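Local coordinates for protein 2',5'-phosphodiesterase 12 (Homo sapiens, PDB 4Z2B) that belongs to the endonuclease/exonuclease/phosphatase family and carries a DNase I-like two-sheet domain together with an N-terminal domain of the E-set type, at residues A[301-306]-A[341-346]; A[345-350]-A[403-408]; A[222-227]-A[276-281]; A[192-197]-A[296-301]. All coordinates share one frame; numbering follows the deposited sequence. Where two conformers were deposited one is given.

Overall arrangement
Running from the N terminus, contact 4 opens first on strand 192-198, in one sheet of the DNase I-like domain, and closes on strand 295-302 in the other. Contact 3 lies nested within that loop, joining the 222-227 turn of the first sheet to residues 276-281, where strand 280-288 of the second begins. Contact 1 opens as contact 4 closes, the two sharing Thr301, and links strand 295-302 to its parallel neighbour 337-342 across helix 310-331. Contact 2 starts on Ser345 and Thr346, where contact 1 ends, and closes on the neighbouring strand 403-412. No two contacts cross; contacts 1, 2 and 4 all reach the bound ligand.

Contact 1 of 4, residues A[301-306]-A[341-346]; sequences THLYWH and GDFNST. With 4LC (3-(6-{[(2S,3S)-3-(hydroxymethyl)-2-phenylmorpholin-4-yl]carbonyl}-1-methyl-1H-benzimidazol-2-yl)-1H-indole-6-carbonitrile), chain F; EDO (1,2-ethanediol), chain C.
Asn344 brings its amide to Leu303, ND2 donating to Leu303 O at 2.8 Å in a fairly straight bond (158° at the hydrogen). The acceptor lies in the amide plane, whereas ND2 stands above the plane of the Leu303 carbonyl. With CG anti to its own carbonyl carbon (chi1 -88°), Asn344 also lays ND2 3.3 Å from Trp305 CA. Its CB, placed by the backbone, rests 3.4 Å from Tyr304 O. Water 1 accepts from the same ND2 and joins it to His302 NE2 and to the ligand hydroxyl O34, fixing the amide from a second direction. Thr301 and Phe343 meet at about a right angle, the Thr301 methyl CG2 lying 3.5 Å from Phe343 CE2, while Thr301 OG1 turns elsewhere, to Val280 O. Leu303 CD1 reaches the edge of the Phe343 ring, 3.8 Å from CD2. The parallel backbones are joined by Asp342 N to Thr301 O and by Leu303 N to Asp342 O (3.0 Å). Asp342 OD1 accepts from Asn344 N, an Asx turn where the chain leaves the sheet, and OD2 from Asn147 ND2. These are neighbouring parallel strands of a beta-alpha-beta unit, and the loops leaving their C-terminal ends line the ligand pocket.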
# COMPACT_ATOMS: atom_id res chain seq x y z
N THR A 301 8.66 -5.83 2.47
CA THR A 301 8.76 -6.29 3.87
C THR A 301 8.46 -5.15 4.84
O THR A 301 8.34 -3.98 4.45
CB THR A 301 10.16 -6.93 4.15
OG1 THR A 301 10.08 -7.75 5.31
CG2 THR A 301 11.28 -5.90 4.33
N HIS A 302 8.38 -5.51 6.12
CA HIS A 302 8.20 -4.63 7.27
C HIS A 302 9.02 -5.24 8.39
O HIS A 302 8.63 -6.27 8.96
CB HIS A 302 6.71 -4.48 7.63
CG HIS A 302 6.44 -3.48 8.72
ND1 HIS A 302 5.19 -3.40 9.32
CD2 HIS A 302 7.25 -2.56 9.30
CE1 HIS A 302 5.28 -2.44 10.22
NE2 HIS A 302 6.51 -1.95 10.29
N LEU A 303 10.19 -4.68 8.65
CA LEU A 303 11.10 -5.27 9.64
C LEU A 303 10.75 -4.84 11.07
O LEU A 303 9.97 -3.91 11.27
CB LEU A 303 12.56 -4.93 9.31
CG LEU A 303 13.07 -5.39 7.91
CD1 LEU A 303 14.59 -5.21 7.80
CD2 LEU A 303 12.71 -6.85 7.64
N TYR A 304 11.31 -5.57 12.05
CA TYR A 304 11.11 -5.35 13.49
C TYR A 304 11.20 -3.85 13.85
O TYR A 304 12.16 -3.19 13.44
CB TYR A 304 12.14 -6.14 14.28
CG TYR A 304 11.93 -6.08 15.78
CD1 TYR A 304 10.69 -6.37 16.34
CD2 TYR A 304 12.99 -5.81 16.64
CE1 TYR A 304 10.49 -6.33 17.72
CE2 TYR A 304 12.81 -5.80 18.03
CZ TYR A 304 11.55 -6.03 18.56
OH TYR A 304 11.34 -5.99 19.92
N TRP A 305 10.19 -3.34 14.59
CA TRP A 305 10.06 -1.91 14.90
C TRP A 305 11.02 -1.32 15.96
O TRP A 305 11.19 -0.10 15.97
CB TRP A 305 8.62 -1.63 15.44
CG TRP A 305 8.40 -2.20 16.83
CD1 TRP A 305 8.09 -3.49 17.14
CD2 TRP A 305 8.56 -1.51 18.08
NE1 TRP A 305 8.04 -3.64 18.51
CE2 TRP A 305 8.33 -2.45 19.11
CE3 TRP A 305 8.88 -0.18 18.44
CZ2 TRP A 305 8.41 -2.11 20.47
CZ3 TRP A 305 8.92 0.17 19.79
CH2 TRP A 305 8.69 -0.79 20.79
N HIS A 306 11.50 -2.12 16.94
CA HIS A 306 12.15 -1.57 18.14
C HIS A 306 13.37 -0.69 17.83
O HIS A 306 14.23 -1.09 17.04
CB HIS A 306 12.51 -2.68 19.14
CG HIS A 306 12.76 -2.21 20.54
ND1 HIS A 306 13.97 -1.65 20.91
CD2 HIS A 306 11.95 -2.27 21.63
CE1 HIS A 306 13.85 -1.35 22.20
NE2 HIS A 306 12.66 -1.73 22.68
N GLY A 341 10.06 -1.59 1.25
CA GLY A 341 9.65 -1.85 2.62
C GLY A 341 9.83 -0.74 3.61
O GLY A 341 10.45 0.28 3.31
N ASP A 342 9.24 -0.96 4.78
CA ASP A 342 9.49 -0.19 5.98
C ASP A 342 10.57 -1.01 6.67
O ASP A 342 10.27 -2.07 7.23
CB ASP A 342 8.23 -0.01 6.81
CG ASP A 342 8.49 0.66 8.14
OD1 ASP A 342 9.69 0.93 8.46
OD2 ASP A 342 7.53 0.92 8.86
N PHE A 343 11.84 -0.59 6.53
CA PHE A 343 12.94 -1.38 7.08
C PHE A 343 13.24 -1.01 8.53
O PHE A 343 14.10 -1.66 9.16
CB PHE A 343 14.20 -1.21 6.21
CG PHE A 343 13.98 -1.83 4.85
CD1 PHE A 343 13.41 -1.10 3.82
CD2 PHE A 343 14.22 -3.19 4.65
CE1 PHE A 343 13.16 -1.69 2.57
CE2 PHE A 343 13.97 -3.79 3.41
CZ PHE A 343 13.44 -3.04 2.38
N ASN A 344 12.61 0.07 9.05
CA ASN A 344 12.84 0.54 10.43
C ASN A 344 14.36 0.71 10.68
O ASN A 344 14.86 0.38 11.76
CB ASN A 344 12.19 -0.46 11.43
CG ASN A 344 10.76 -0.11 11.69
OD1 ASN A 344 10.46 1.07 11.89
ND2 ASN A 344 9.85 -1.09 11.66
N SER A 345 15.09 1.20 9.65
CA SER A 345 16.53 1.38 9.70
C SER A 345 16.94 2.67 9.02
O SER A 345 16.63 2.86 7.84
CB SER A 345 17.24 0.22 9.01
OG SER A 345 16.83 -1.05 9.48
N THR A 346 17.64 3.54 9.74
CA THR A 346 18.13 4.80 9.16
C THR A 346 19.41 4.55 8.35
O THR A 346 20.11 3.54 8.58
CB THR A 346 18.31 5.89 10.24
OG1 THR A 346 19.40 5.51 11.08
CG2 THR A 346 17.06 6.16 11.06
C13 4LC F . 5.97 2.21 16.69
C17 4LC F . 4.70 1.68 16.10
C20 4LC F . 5.46 -0.59 16.71
C01 4LC F . 9.79 3.01 14.36
N05 4LC F . 9.48 3.17 15.79
C06 4LC F . 10.30 3.54 16.82
N07 4LC F . 9.66 3.68 17.97
C08 4LC F . 8.36 3.23 17.70
C09 4LC F . 7.27 3.07 18.55
C11 4LC F . 6.08 2.59 18.03
C14 4LC F . 7.07 2.37 15.83
C16 4LC F . 8.24 2.89 16.36
O18 4LC F . 3.91 2.45 15.59
N19 4LC F . 4.47 0.34 16.14
C23 4LC F . 4.78 -1.53 17.68
O26 4LC F . 3.72 -2.25 17.01
C27 4LC F . 2.72 -1.38 16.46
C29 4LC F . 3.32 -0.34 15.51
C31 4LC F . 3.70 -0.95 14.16
O34 4LC F . 4.45 -0.04 13.37
C36 4LC F . 1.83 -0.84 17.58
C37 4LC F . 1.20 -1.72 18.45
C39 4LC F . 0.34 -1.25 19.44
C41 4LC F . 0.11 0.10 19.58
C43 4LC F . 0.71 0.99 18.70
C45 4LC F . 1.57 0.53 17.72
C47 4LC F . 11.66 4.07 16.66
C48 4LC F . 12.17 5.21 17.23
N50 4LC F . 13.48 5.38 16.86
C52 4LC F . 13.81 4.42 15.94
C53 4LC F . 15.00 4.22 15.23
C55 4LC F . 15.09 3.11 14.39
C56 4LC F . 14.03 2.21 14.27
C58 4LC F . 12.85 2.42 14.99
C60 4LC F . 12.72 3.52 15.83
C61 4LC F . 16.27 2.93 13.59
N62 4LC F . 17.19 2.78 12.94
C1 EDO C . 7.14 -4.81 12.08
O1 EDO C . 6.65 -6.12 12.10
C2 EDO C . 7.06 -4.25 13.50
O2 EDO C . 7.83 -5.08 14.33
O HOH W 1 7.07 -0.25 12.59

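Contact 2 of 4, residues A[345-350]-A[403-408]; sequences STPSTG and HGCLDY. With 4LC (3-(6-{[(2S,3S)-3-(hydroxymethyl)-2-phenylmorpholin-4-yl]carbonyl}-1-methyl-1H-benzimidazol-2-yl)-1H-indole-6-carbonitrile), chain F.
Tyr408 directs its CB toward Ser345, and its side chain then runs on with CG anti to the carbonyl carbon (chi1 -52°). The ring presents its edge to Ser345: CE2 lies 3.2 Å from Ser345 O, CZ slightly farther, and at the tip OH donates to Ser345 O at 2.7 Å, in the carbonyl plane on a lone pair. The same hydroxyl is flanked by Pro347, whose CD comes within 3.4 Å of Tyr408 OH. Cys405 CB packs against the same Pro347 CD, at 3.8 Å. The Cys405 carbonyl serves the adjoining residue, taking a CA-H...O contact from Thr346 CA at 3.2 Å. Leu406 CD2 lies 3.9 Å from the Thr346 methyl CG2. The loop thus lies against strand 403-412 before helix 350-357, for which Thr349 is the N-cap. Ser345 O sits 3.0 Å from Cys405 O, two acceptors that should repel, and the Tyr408 hydroxyl probably offsets part of that cost. Because Thr346 N belongs to the same peptide as Ser345 O, this bond may also sharpen its N-H slightly as donor to the ligand nitrile N62, a bond that remains weak.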
# COMPACT_ATOMS: atom_id res chain seq x y z
N SER A 345 15.09 1.20 9.65
CA SER A 345 16.53 1.38 9.70
C SER A 345 16.94 2.67 9.02
O SER A 345 16.63 2.86 7.84
CB SER A 345 17.24 0.22 9.01
OG SER A 345 16.83 -1.05 9.48
N THR A 346 17.64 3.54 9.74
CA THR A 346 18.13 4.80 9.16
C THR A 346 19.41 4.55 8.35
O THR A 346 20.11 3.54 8.58
CB THR A 346 18.31 5.89 10.24
OG1 THR A 346 19.40 5.51 11.08
CG2 THR A 346 17.06 6.16 11.06
N PRO A 347 19.81 5.50 7.47
CA PRO A 347 21.01 5.28 6.64
C PRO A 347 22.34 5.13 7.40
O PRO A 347 23.31 4.63 6.81
CB PRO A 347 21.05 6.51 5.74
CG PRO A 347 19.58 6.94 5.65
CD PRO A 347 19.09 6.73 7.05
N SER A 348 22.39 5.50 8.68
CA SER A 348 23.65 5.38 9.42
C SER A 348 23.76 4.04 10.17
O SER A 348 24.77 3.82 10.86
CB SER A 348 23.78 6.54 10.40
OG SER A 348 22.75 6.52 11.38
N THR A 349 22.79 3.12 10.01
CA THR A 349 22.76 1.85 10.74
C THR A 349 23.52 0.73 10.04
O THR A 349 23.85 0.82 8.85
CB THR A 349 21.31 1.37 10.97
OG1 THR A 349 20.76 1.01 9.70
CG2 THR A 349 20.46 2.41 11.67
N GLY A 350 23.71 -0.36 10.79
CA GLY A 350 24.36 -1.57 10.29
C GLY A 350 23.58 -2.23 9.16
O GLY A 350 24.18 -2.62 8.14
N HIS A 403 11.57 10.87 14.38
CA HIS A 403 11.56 11.05 12.93
C HIS A 403 12.84 10.45 12.37
O HIS A 403 13.88 10.49 13.02
CB HIS A 403 11.33 12.49 12.50
CG HIS A 403 12.43 13.44 12.83
ND1 HIS A 403 12.41 14.19 13.98
CD2 HIS A 403 13.54 13.76 12.11
CE1 HIS A 403 13.51 14.93 13.95
NE2 HIS A 403 14.22 14.70 12.84
N GLY A 404 12.75 9.87 11.19
CA GLY A 404 13.91 9.28 10.52
C GLY A 404 13.58 8.69 9.18
O GLY A 404 12.40 8.54 8.83
N CYS A 405 14.61 8.37 8.42
CA CYS A 405 14.48 7.73 7.13
C CYS A 405 14.45 6.24 7.36
O CYS A 405 15.50 5.66 7.65
CB CYS A 405 15.62 8.15 6.21
SG CYS A 405 15.57 7.32 4.62
N LEU A 406 13.26 5.62 7.26
CA LEU A 406 13.11 4.19 7.59
C LEU A 406 12.71 3.31 6.44
O LEU A 406 12.82 2.08 6.53
CB LEU A 406 12.02 4.03 8.66
CG LEU A 406 12.22 4.79 9.97
CD1 LEU A 406 11.06 4.53 10.89
CD2 LEU A 406 13.55 4.44 10.62
N ASP A 407 12.17 3.95 5.39
CA ASP A 407 11.60 3.31 4.21
C ASP A 407 12.50 3.47 3.01
O ASP A 407 13.10 4.54 2.81
CB ASP A 407 10.24 3.93 3.89
CG ASP A 407 9.27 3.83 5.04
OD1 ASP A 407 8.57 2.80 5.15
OD2 ASP A 407 9.19 4.80 5.83
N TYR A 408 12.55 2.42 2.17
CA TYR A 408 13.36 2.41 0.94
C TYR A 408 12.69 1.63 -0.17
O TYR A 408 11.95 0.69 0.09
CB TYR A 408 14.77 1.80 1.20
CG TYR A 408 15.50 2.43 2.36
CD1 TYR A 408 16.24 3.59 2.19
CD2 TYR A 408 15.41 1.89 3.64
CE1 TYR A 408 16.86 4.22 3.27
CE2 TYR A 408 16.03 2.50 4.73
CZ TYR A 408 16.75 3.67 4.54
OH TYR A 408 17.37 4.23 5.61
C13 4LC F . 5.97 2.21 16.69
C17 4LC F . 4.70 1.68 16.10
C20 4LC F . 5.46 -0.59 16.71
C01 4LC F . 9.79 3.01 14.36
N05 4LC F . 9.48 3.17 15.79
C06 4LC F . 10.30 3.54 16.82
N07 4LC F . 9.66 3.68 17.97
C08 4LC F . 8.36 3.23 17.70
C09 4LC F . 7.27 3.07 18.55
C11 4LC F . 6.08 2.59 18.03
C14 4LC F . 7.07 2.37 15.83
C16 4LC F . 8.24 2.89 16.36
O18 4LC F . 3.91 2.45 15.59
N19 4LC F . 4.47 0.34 16.14
C23 4LC F . 4.78 -1.53 17.68
O26 4LC F . 3.72 -2.25 17.01
C27 4LC F . 2.72 -1.38 16.46
C29 4LC F . 3.32 -0.34 15.51
C31 4LC F . 3.70 -0.95 14.16
O34 4LC F . 4.45 -0.04 13.37
C36 4LC F . 1.83 -0.84 17.58
C37 4LC F . 1.20 -1.72 18.45
C39 4LC F . 0.34 -1.25 19.44
C41 4LC F . 0.11 0.10 19.58
C43 4LC F . 0.71 0.99 18.70
C45 4LC F . 1.57 0.53 17.72
C47 4LC F . 11.66 4.07 16.66
C48 4LC F . 12.17 5.21 17.23
N50 4LC F . 13.48 5.38 16.86
C52 4LC F . 13.81 4.42 15.94
C53 4LC F . 15.00 4.22 15.23
C55 4LC F . 15.09 3.11 14.39
C56 4LC F . 14.03 2.21 14.27
C58 4LC F . 12.85 2.42 14.99
C60 4LC F . 12.72 3.52 15.83
C61 4LC F . 16.27 2.93 13.59
N62 4LC F . 17.19 2.78 12.94

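Contact 3 of 4, residues A[222-227]-A[276-281]; sequences IKQHEG and QRSSVL. With SO4 (sulfate ion), chain B; EDO (1,2-ethanediol), chain C.
Lys223 starts with CG opposite its backbone N (chi1 -179°), a course that carries CG to within 3.3 Å of Ser278 O. A bend at chi3 (-68°) then lifts the ammonium group, in the conformer given, away from that backbone and back to its own loop, where NZ forms a salt bridge with Glu226, meeting OE2 on its syn lone pair at 2.8 Å. Only the aliphatic part of the lysine therefore does the packing against Ser278. Gln224, extended beyond CG, brings OE1 3.4 Å from Ser278 OG, a near approach without a hydrogen bond. Segment 222-227 is the turn of a beta hairpin between strands 216-222 and 227-233, closed by Lys223 N donating to Glu226 O; it reaches from one sheet of the DNase I-like domain to the start of strand 280-288 in the other. Deeper in, both methyls of Val280 abut Ile222 O, CG1 at 3.8 Å. No hydrogen bond spans the two segments; several polar groups of 276-281 instead bind a sulfate, probably from the crystallisation liquor. It is held by Ser278 N at 2.8 Å to its O2, by Ser278 OG to its O4, and by Arg277, whose NE and NH1 both donate to O3. Ser279 OG bonds to His302 O, and 1,2-ethanediol O1 lies between Ser279 OG and Lys223 NZ, donating to the former and accepting a weak bond from the latter.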
# COMPACT_ATOMS: atom_id res chain seq x y z
N ILE A 222 -0.51 -11.96 5.33
CA ILE A 222 -0.66 -11.58 6.73
C ILE A 222 0.65 -11.74 7.51
O ILE A 222 1.47 -12.61 7.20
CB ILE A 222 -1.82 -12.42 7.40
CG1 ILE A 222 -2.37 -11.77 8.71
CG2 ILE A 222 -1.43 -13.89 7.64
CD1 ILE A 222 -3.31 -10.49 8.47
N LYS A 223 0.82 -10.89 8.52
CA LYS A 223 1.91 -11.00 9.48
C LYS A 223 1.26 -11.63 10.72
O LYS A 223 1.26 -12.86 10.84
CB LYS A 223 2.57 -9.63 9.73
CG LYS A 223 3.75 -9.65 10.71
CD LYS A 223 3.99 -8.29 11.39
CE LYS A 223 4.49 -7.22 10.45
NZ LYS A 223 4.09 -5.85 10.88
N GLN A 224 0.60 -10.81 11.56
CA GLN A 224 -0.13 -11.27 12.73
C GLN A 224 -1.51 -10.56 12.80
O GLN A 224 -2.54 -11.21 12.57
CB GLN A 224 0.74 -11.03 13.98
CG GLN A 224 0.28 -11.70 15.28
CD GLN A 224 1.20 -11.33 16.43
OE1 GLN A 224 2.31 -10.80 16.25
NE2 GLN A 224 0.75 -11.58 17.66
N HIS A 225 -1.51 -9.22 13.00
CA HIS A 225 -2.73 -8.39 13.16
C HIS A 225 -3.09 -7.55 11.91
O HIS A 225 -4.11 -6.85 11.90
CB HIS A 225 -2.51 -7.40 14.33
CG HIS A 225 -1.90 -8.04 15.54
ND1 HIS A 225 -2.59 -9.00 16.28
CD2 HIS A 225 -0.70 -7.81 16.13
CE1 HIS A 225 -1.77 -9.35 17.26
NE2 HIS A 225 -0.63 -8.65 17.22
N GLU A 226 -2.21 -7.59 10.90
CA GLU A 226 -2.23 -6.82 9.66
C GLU A 226 -1.13 -7.40 8.81
O GLU A 226 -0.37 -8.23 9.32
CB GLU A 226 -1.99 -5.31 9.98
CG GLU A 226 -0.88 -5.03 11.01
CD GLU A 226 0.56 -5.25 10.59
OE1 GLU A 226 0.86 -5.17 9.38
OE2 GLU A 226 1.41 -5.48 11.48
N GLY A 227 -0.97 -6.95 7.58
CA GLY A 227 0.09 -7.49 6.74
C GLY A 227 0.57 -6.63 5.58
O GLY A 227 0.45 -5.40 5.57
N GLN A 276 11.26 -15.39 17.75
CA GLN A 276 9.93 -15.05 18.28
C GLN A 276 9.34 -13.85 17.52
O GLN A 276 8.20 -13.46 17.80
CB GLN A 276 9.93 -14.84 19.82
CG GLN A 276 10.83 -13.74 20.36
CD GLN A 276 10.60 -13.33 21.80
OE1 GLN A 276 10.41 -12.15 22.11
NE2 GLN A 276 10.70 -14.29 22.72
N ARG A 277 10.09 -13.29 16.49
CA ARG A 277 9.61 -12.18 15.64
C ARG A 277 8.67 -12.69 14.56
O ARG A 277 8.90 -13.76 14.00
CB ARG A 277 10.76 -11.40 14.98
CG ARG A 277 11.86 -10.95 15.97
CD ARG A 277 11.57 -9.68 16.77
NE ARG A 277 10.26 -9.65 17.44
CZ ARG A 277 10.00 -10.19 18.63
NH1 ARG A 277 8.79 -10.11 19.15
NH2 ARG A 277 10.95 -10.86 19.28
N SER A 278 7.61 -11.93 14.25
CA SER A 278 6.68 -12.46 13.26
C SER A 278 6.80 -11.77 11.87
O SER A 278 5.98 -12.06 11.00
CB SER A 278 5.24 -12.42 13.80
OG SER A 278 4.77 -11.09 13.99
N SER A 279 7.86 -10.93 11.62
CA SER A 279 7.97 -10.28 10.30
C SER A 279 8.01 -11.29 9.16
O SER A 279 8.56 -12.39 9.28
CB SER A 279 9.18 -9.36 10.21
OG SER A 279 8.91 -8.14 10.89
N VAL A 280 7.39 -10.88 8.05
CA VAL A 280 7.25 -11.68 6.84
C VAL A 280 7.85 -10.93 5.66
O VAL A 280 8.13 -9.73 5.73
CB VAL A 280 5.79 -12.08 6.58
CG1 VAL A 280 5.27 -12.98 7.69
CG2 VAL A 280 4.89 -10.84 6.43
N LEU A 281 8.08 -11.68 4.61
CA LEU A 281 8.60 -11.19 3.35
C LEU A 281 7.66 -11.61 2.25
O LEU A 281 7.43 -12.81 2.05
CB LEU A 281 10.02 -11.72 3.10
CG LEU A 281 10.69 -11.33 1.76
CD1 LEU A 281 11.02 -9.81 1.70
CD2 LEU A 281 11.98 -12.15 1.54
S SO4 B . 7.10 -8.65 16.02
O1 SO4 B . 6.71 -7.45 15.28
O2 SO4 B . 8.06 -9.38 15.28
O3 SO4 B . 7.69 -8.25 17.31
O4 SO4 B . 5.92 -9.50 16.25
C1 EDO C . 7.14 -4.81 12.08
O1 EDO C . 6.65 -6.12 12.10
C2 EDO C . 7.06 -4.25 13.50
O2 EDO C . 7.83 -5.08 14.33

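Contact 4 of 4, residues A[192-197]-A[296-301]; sequences VICLQE and ICVANT. With 4LC (3-(6-{[(2S,3S)-3-(hydroxymethyl)-2-phenylmorpholin-4-yl]carbonyl}-1-methyl-1H-benzimidazol-2-yl)-1H-indole-6-carbonitrile), chain F.
Asn300 OD1 receives Gln196 NE2 at 2.8 Å, a nearly straight bond (163° at the hydrogen). NE2 lies in the plane of the Asn300 carbonyl and OD1 in the amide plane of Gln196, even though the two amides are turned 70° from each other. The other branch of the same asparagine, ND2, donates to Leu195 O at 3.1 Å from above that carbonyl's plane, and has a second acceptor in Gln282 OE1. Asn300 reaches both because its CG stands opposite the backbone N, aimed across the gap between strands. The bend of Gln196 at chi2 brings its amide round to meet it; Gln196 CG lies 3.3 Å from Thr301 O. Farther along, the contact turns apolar: Cys194 SG touches Val298 CG1 at 3.6 Å, and Val192 CG1 slides past that same methyl at 3.7 Å. The two strands run 22° apart with axes approaching to 7.3 Å, as facing layers of the DNase I-like sandwich. Next along the chain, Glu197 OE2 accepts from the ligand hydroxyl O34. The buried amide of Asn300 is satisfied by Gln196, Leu195 O and Gln282; these bonds leave it a single sensible orientation and probably help to hold Gln196, the residue before Glu197.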
# COMPACT_ATOMS: atom_id res chain seq x y z
N VAL A 192 3.61 -0.63 -9.75
CA VAL A 192 3.97 -1.57 -8.70
C VAL A 192 3.80 -0.83 -7.35
O VAL A 192 4.45 0.19 -7.12
CB VAL A 192 5.38 -2.17 -8.88
CG1 VAL A 192 5.79 -2.99 -7.66
CG2 VAL A 192 5.46 -3.02 -10.15
N ILE A 193 2.89 -1.30 -6.50
CA ILE A 193 2.61 -0.61 -5.22
C ILE A 193 2.82 -1.61 -4.09
O ILE A 193 2.08 -2.59 -4.00
CB ILE A 193 1.17 0.02 -5.15
CG1 ILE A 193 0.91 1.02 -6.32
CG2 ILE A 193 0.96 0.70 -3.81
CD1 ILE A 193 -0.54 1.58 -6.34
N CYS A 194 3.84 -1.35 -3.23
CA CYS A 194 4.15 -2.21 -2.09
C CYS A 194 3.75 -1.52 -0.81
O CYS A 194 4.25 -0.43 -0.52
CB CYS A 194 5.62 -2.59 -2.09
SG CYS A 194 6.08 -3.69 -3.45
N LEU A 195 2.79 -2.11 -0.09
CA LEU A 195 2.25 -1.50 1.13
C LEU A 195 2.52 -2.31 2.38
O LEU A 195 2.53 -3.54 2.33
CB LEU A 195 0.72 -1.33 0.96
CG LEU A 195 0.23 -0.54 -0.26
CD1 LEU A 195 -1.30 -0.55 -0.32
CD2 LEU A 195 0.73 0.92 -0.24
N GLN A 196 2.71 -1.64 3.52
CA GLN A 196 2.89 -2.35 4.79
C GLN A 196 1.77 -1.87 5.71
O GLN A 196 1.21 -0.81 5.45
CB GLN A 196 4.28 -2.06 5.40
CG GLN A 196 5.46 -2.34 4.46
CD GLN A 196 5.79 -1.19 3.53
OE1 GLN A 196 5.64 -0.01 3.88
NE2 GLN A 196 6.18 -1.53 2.30
N GLU A 197 1.48 -2.62 6.80
CA GLU A 197 0.45 -2.33 7.82
C GLU A 197 -0.92 -2.24 7.19
O GLU A 197 -1.72 -1.32 7.46
CB GLU A 197 0.79 -1.05 8.63
CG GLU A 197 1.99 -1.24 9.55
CD GLU A 197 2.13 -0.19 10.63
OE1 GLU A 197 1.12 0.43 11.03
OE2 GLU A 197 3.28 0.03 11.08
N ILE A 296 10.42 -9.44 -13.34
CA ILE A 296 11.00 -8.70 -12.21
C ILE A 296 10.58 -9.38 -10.92
O ILE A 296 9.46 -9.85 -10.80
CB ILE A 296 10.61 -7.19 -12.18
CG1 ILE A 296 9.08 -6.98 -12.27
CG2 ILE A 296 11.35 -6.39 -13.29
CD1 ILE A 296 8.59 -5.47 -12.02
N CYS A 297 11.50 -9.42 -9.96
CA CYS A 297 11.26 -9.98 -8.63
C CYS A 297 10.95 -8.83 -7.67
O CYS A 297 11.86 -8.07 -7.31
CB CYS A 297 12.48 -10.78 -8.17
SG CYS A 297 12.30 -11.49 -6.52
N VAL A 298 9.67 -8.69 -7.27
CA VAL A 298 9.22 -7.59 -6.41
C VAL A 298 9.08 -8.08 -4.98
O VAL A 298 8.20 -8.90 -4.67
CB VAL A 298 7.90 -6.91 -6.92
CG1 VAL A 298 7.46 -5.81 -5.96
CG2 VAL A 298 8.09 -6.32 -8.32
N ALA A 299 9.96 -7.59 -4.11
CA ALA A 299 9.90 -8.01 -2.70
C ALA A 299 9.40 -6.88 -1.85
O ALA A 299 9.62 -5.70 -2.16
CB ALA A 299 11.26 -8.47 -2.22
N ASN A 300 8.74 -7.23 -0.76
CA ASN A 300 8.13 -6.23 0.12
C ASN A 300 8.24 -6.71 1.54
O ASN A 300 8.04 -7.91 1.78
CB ASN A 300 6.65 -6.04 -0.27
CG ASN A 300 5.89 -5.03 0.55
OD1 ASN A 300 6.47 -4.09 1.09
ND2 ASN A 300 4.57 -5.15 0.56
N THR A 301 8.66 -5.83 2.47
CA THR A 301 8.76 -6.29 3.87
C THR A 301 8.46 -5.15 4.84
O THR A 301 8.34 -3.98 4.45
CB THR A 301 10.16 -6.93 4.15
OG1 THR A 301 10.08 -7.75 5.31
CG2 THR A 301 11.28 -5.90 4.33
C13 4LC F . 5.97 2.21 16.69
C17 4LC F . 4.70 1.68 16.10
C20 4LC F . 5.46 -0.59 16.71
C01 4LC F . 9.79 3.01 14.36
N05 4LC F . 9.48 3.17 15.79
C06 4LC F . 10.30 3.54 16.82
N07 4LC F . 9.66 3.68 17.97
C08 4LC F . 8.36 3.23 17.70
C09 4LC F . 7.27 3.07 18.55
C11 4LC F . 6.08 2.59 18.03
C14 4LC F . 7.07 2.37 15.83
C16 4LC F . 8.24 2.89 16.36
O18 4LC F . 3.91 2.45 15.59
N19 4LC F . 4.47 0.34 16.14
C23 4LC F . 4.78 -1.53 17.68
O26 4LC F . 3.72 -2.25 17.01
C27 4LC F . 2.72 -1.38 16.46
C29 4LC F . 3.32 -0.34 15.51
C31 4LC F . 3.70 -0.95 14.16
O34 4LC F . 4.45 -0.04 13.37
C36 4LC F . 1.83 -0.84 17.58
C37 4LC F . 1.20 -1.72 18.45
C39 4LC F . 0.34 -1.25 19.44
C41 4LC F . 0.11 0.10 19.58
C43 4LC F . 0.71 0.99 18.70
C45 4LC F . 1.57 0.53 17.72
C47 4LC F . 11.66 4.07 16.66
C48 4LC F . 12.17 5.21 17.23
N50 4LC F . 13.48 5.38 16.86
C52 4LC F . 13.81 4.42 15.94
C53 4LC F . 15.00 4.22 15.23
C55 4LC F . 15.09 3.11 14.39
C56 4LC F . 14.03 2.21 14.27
C58 4LC F . 12.85 2.42 14.99
C60 4LC F . 12.72 3.52 15.83
C61 4LC F . 16.27 2.93 13.59
N62 4LC F . 17.19 2.78 12.94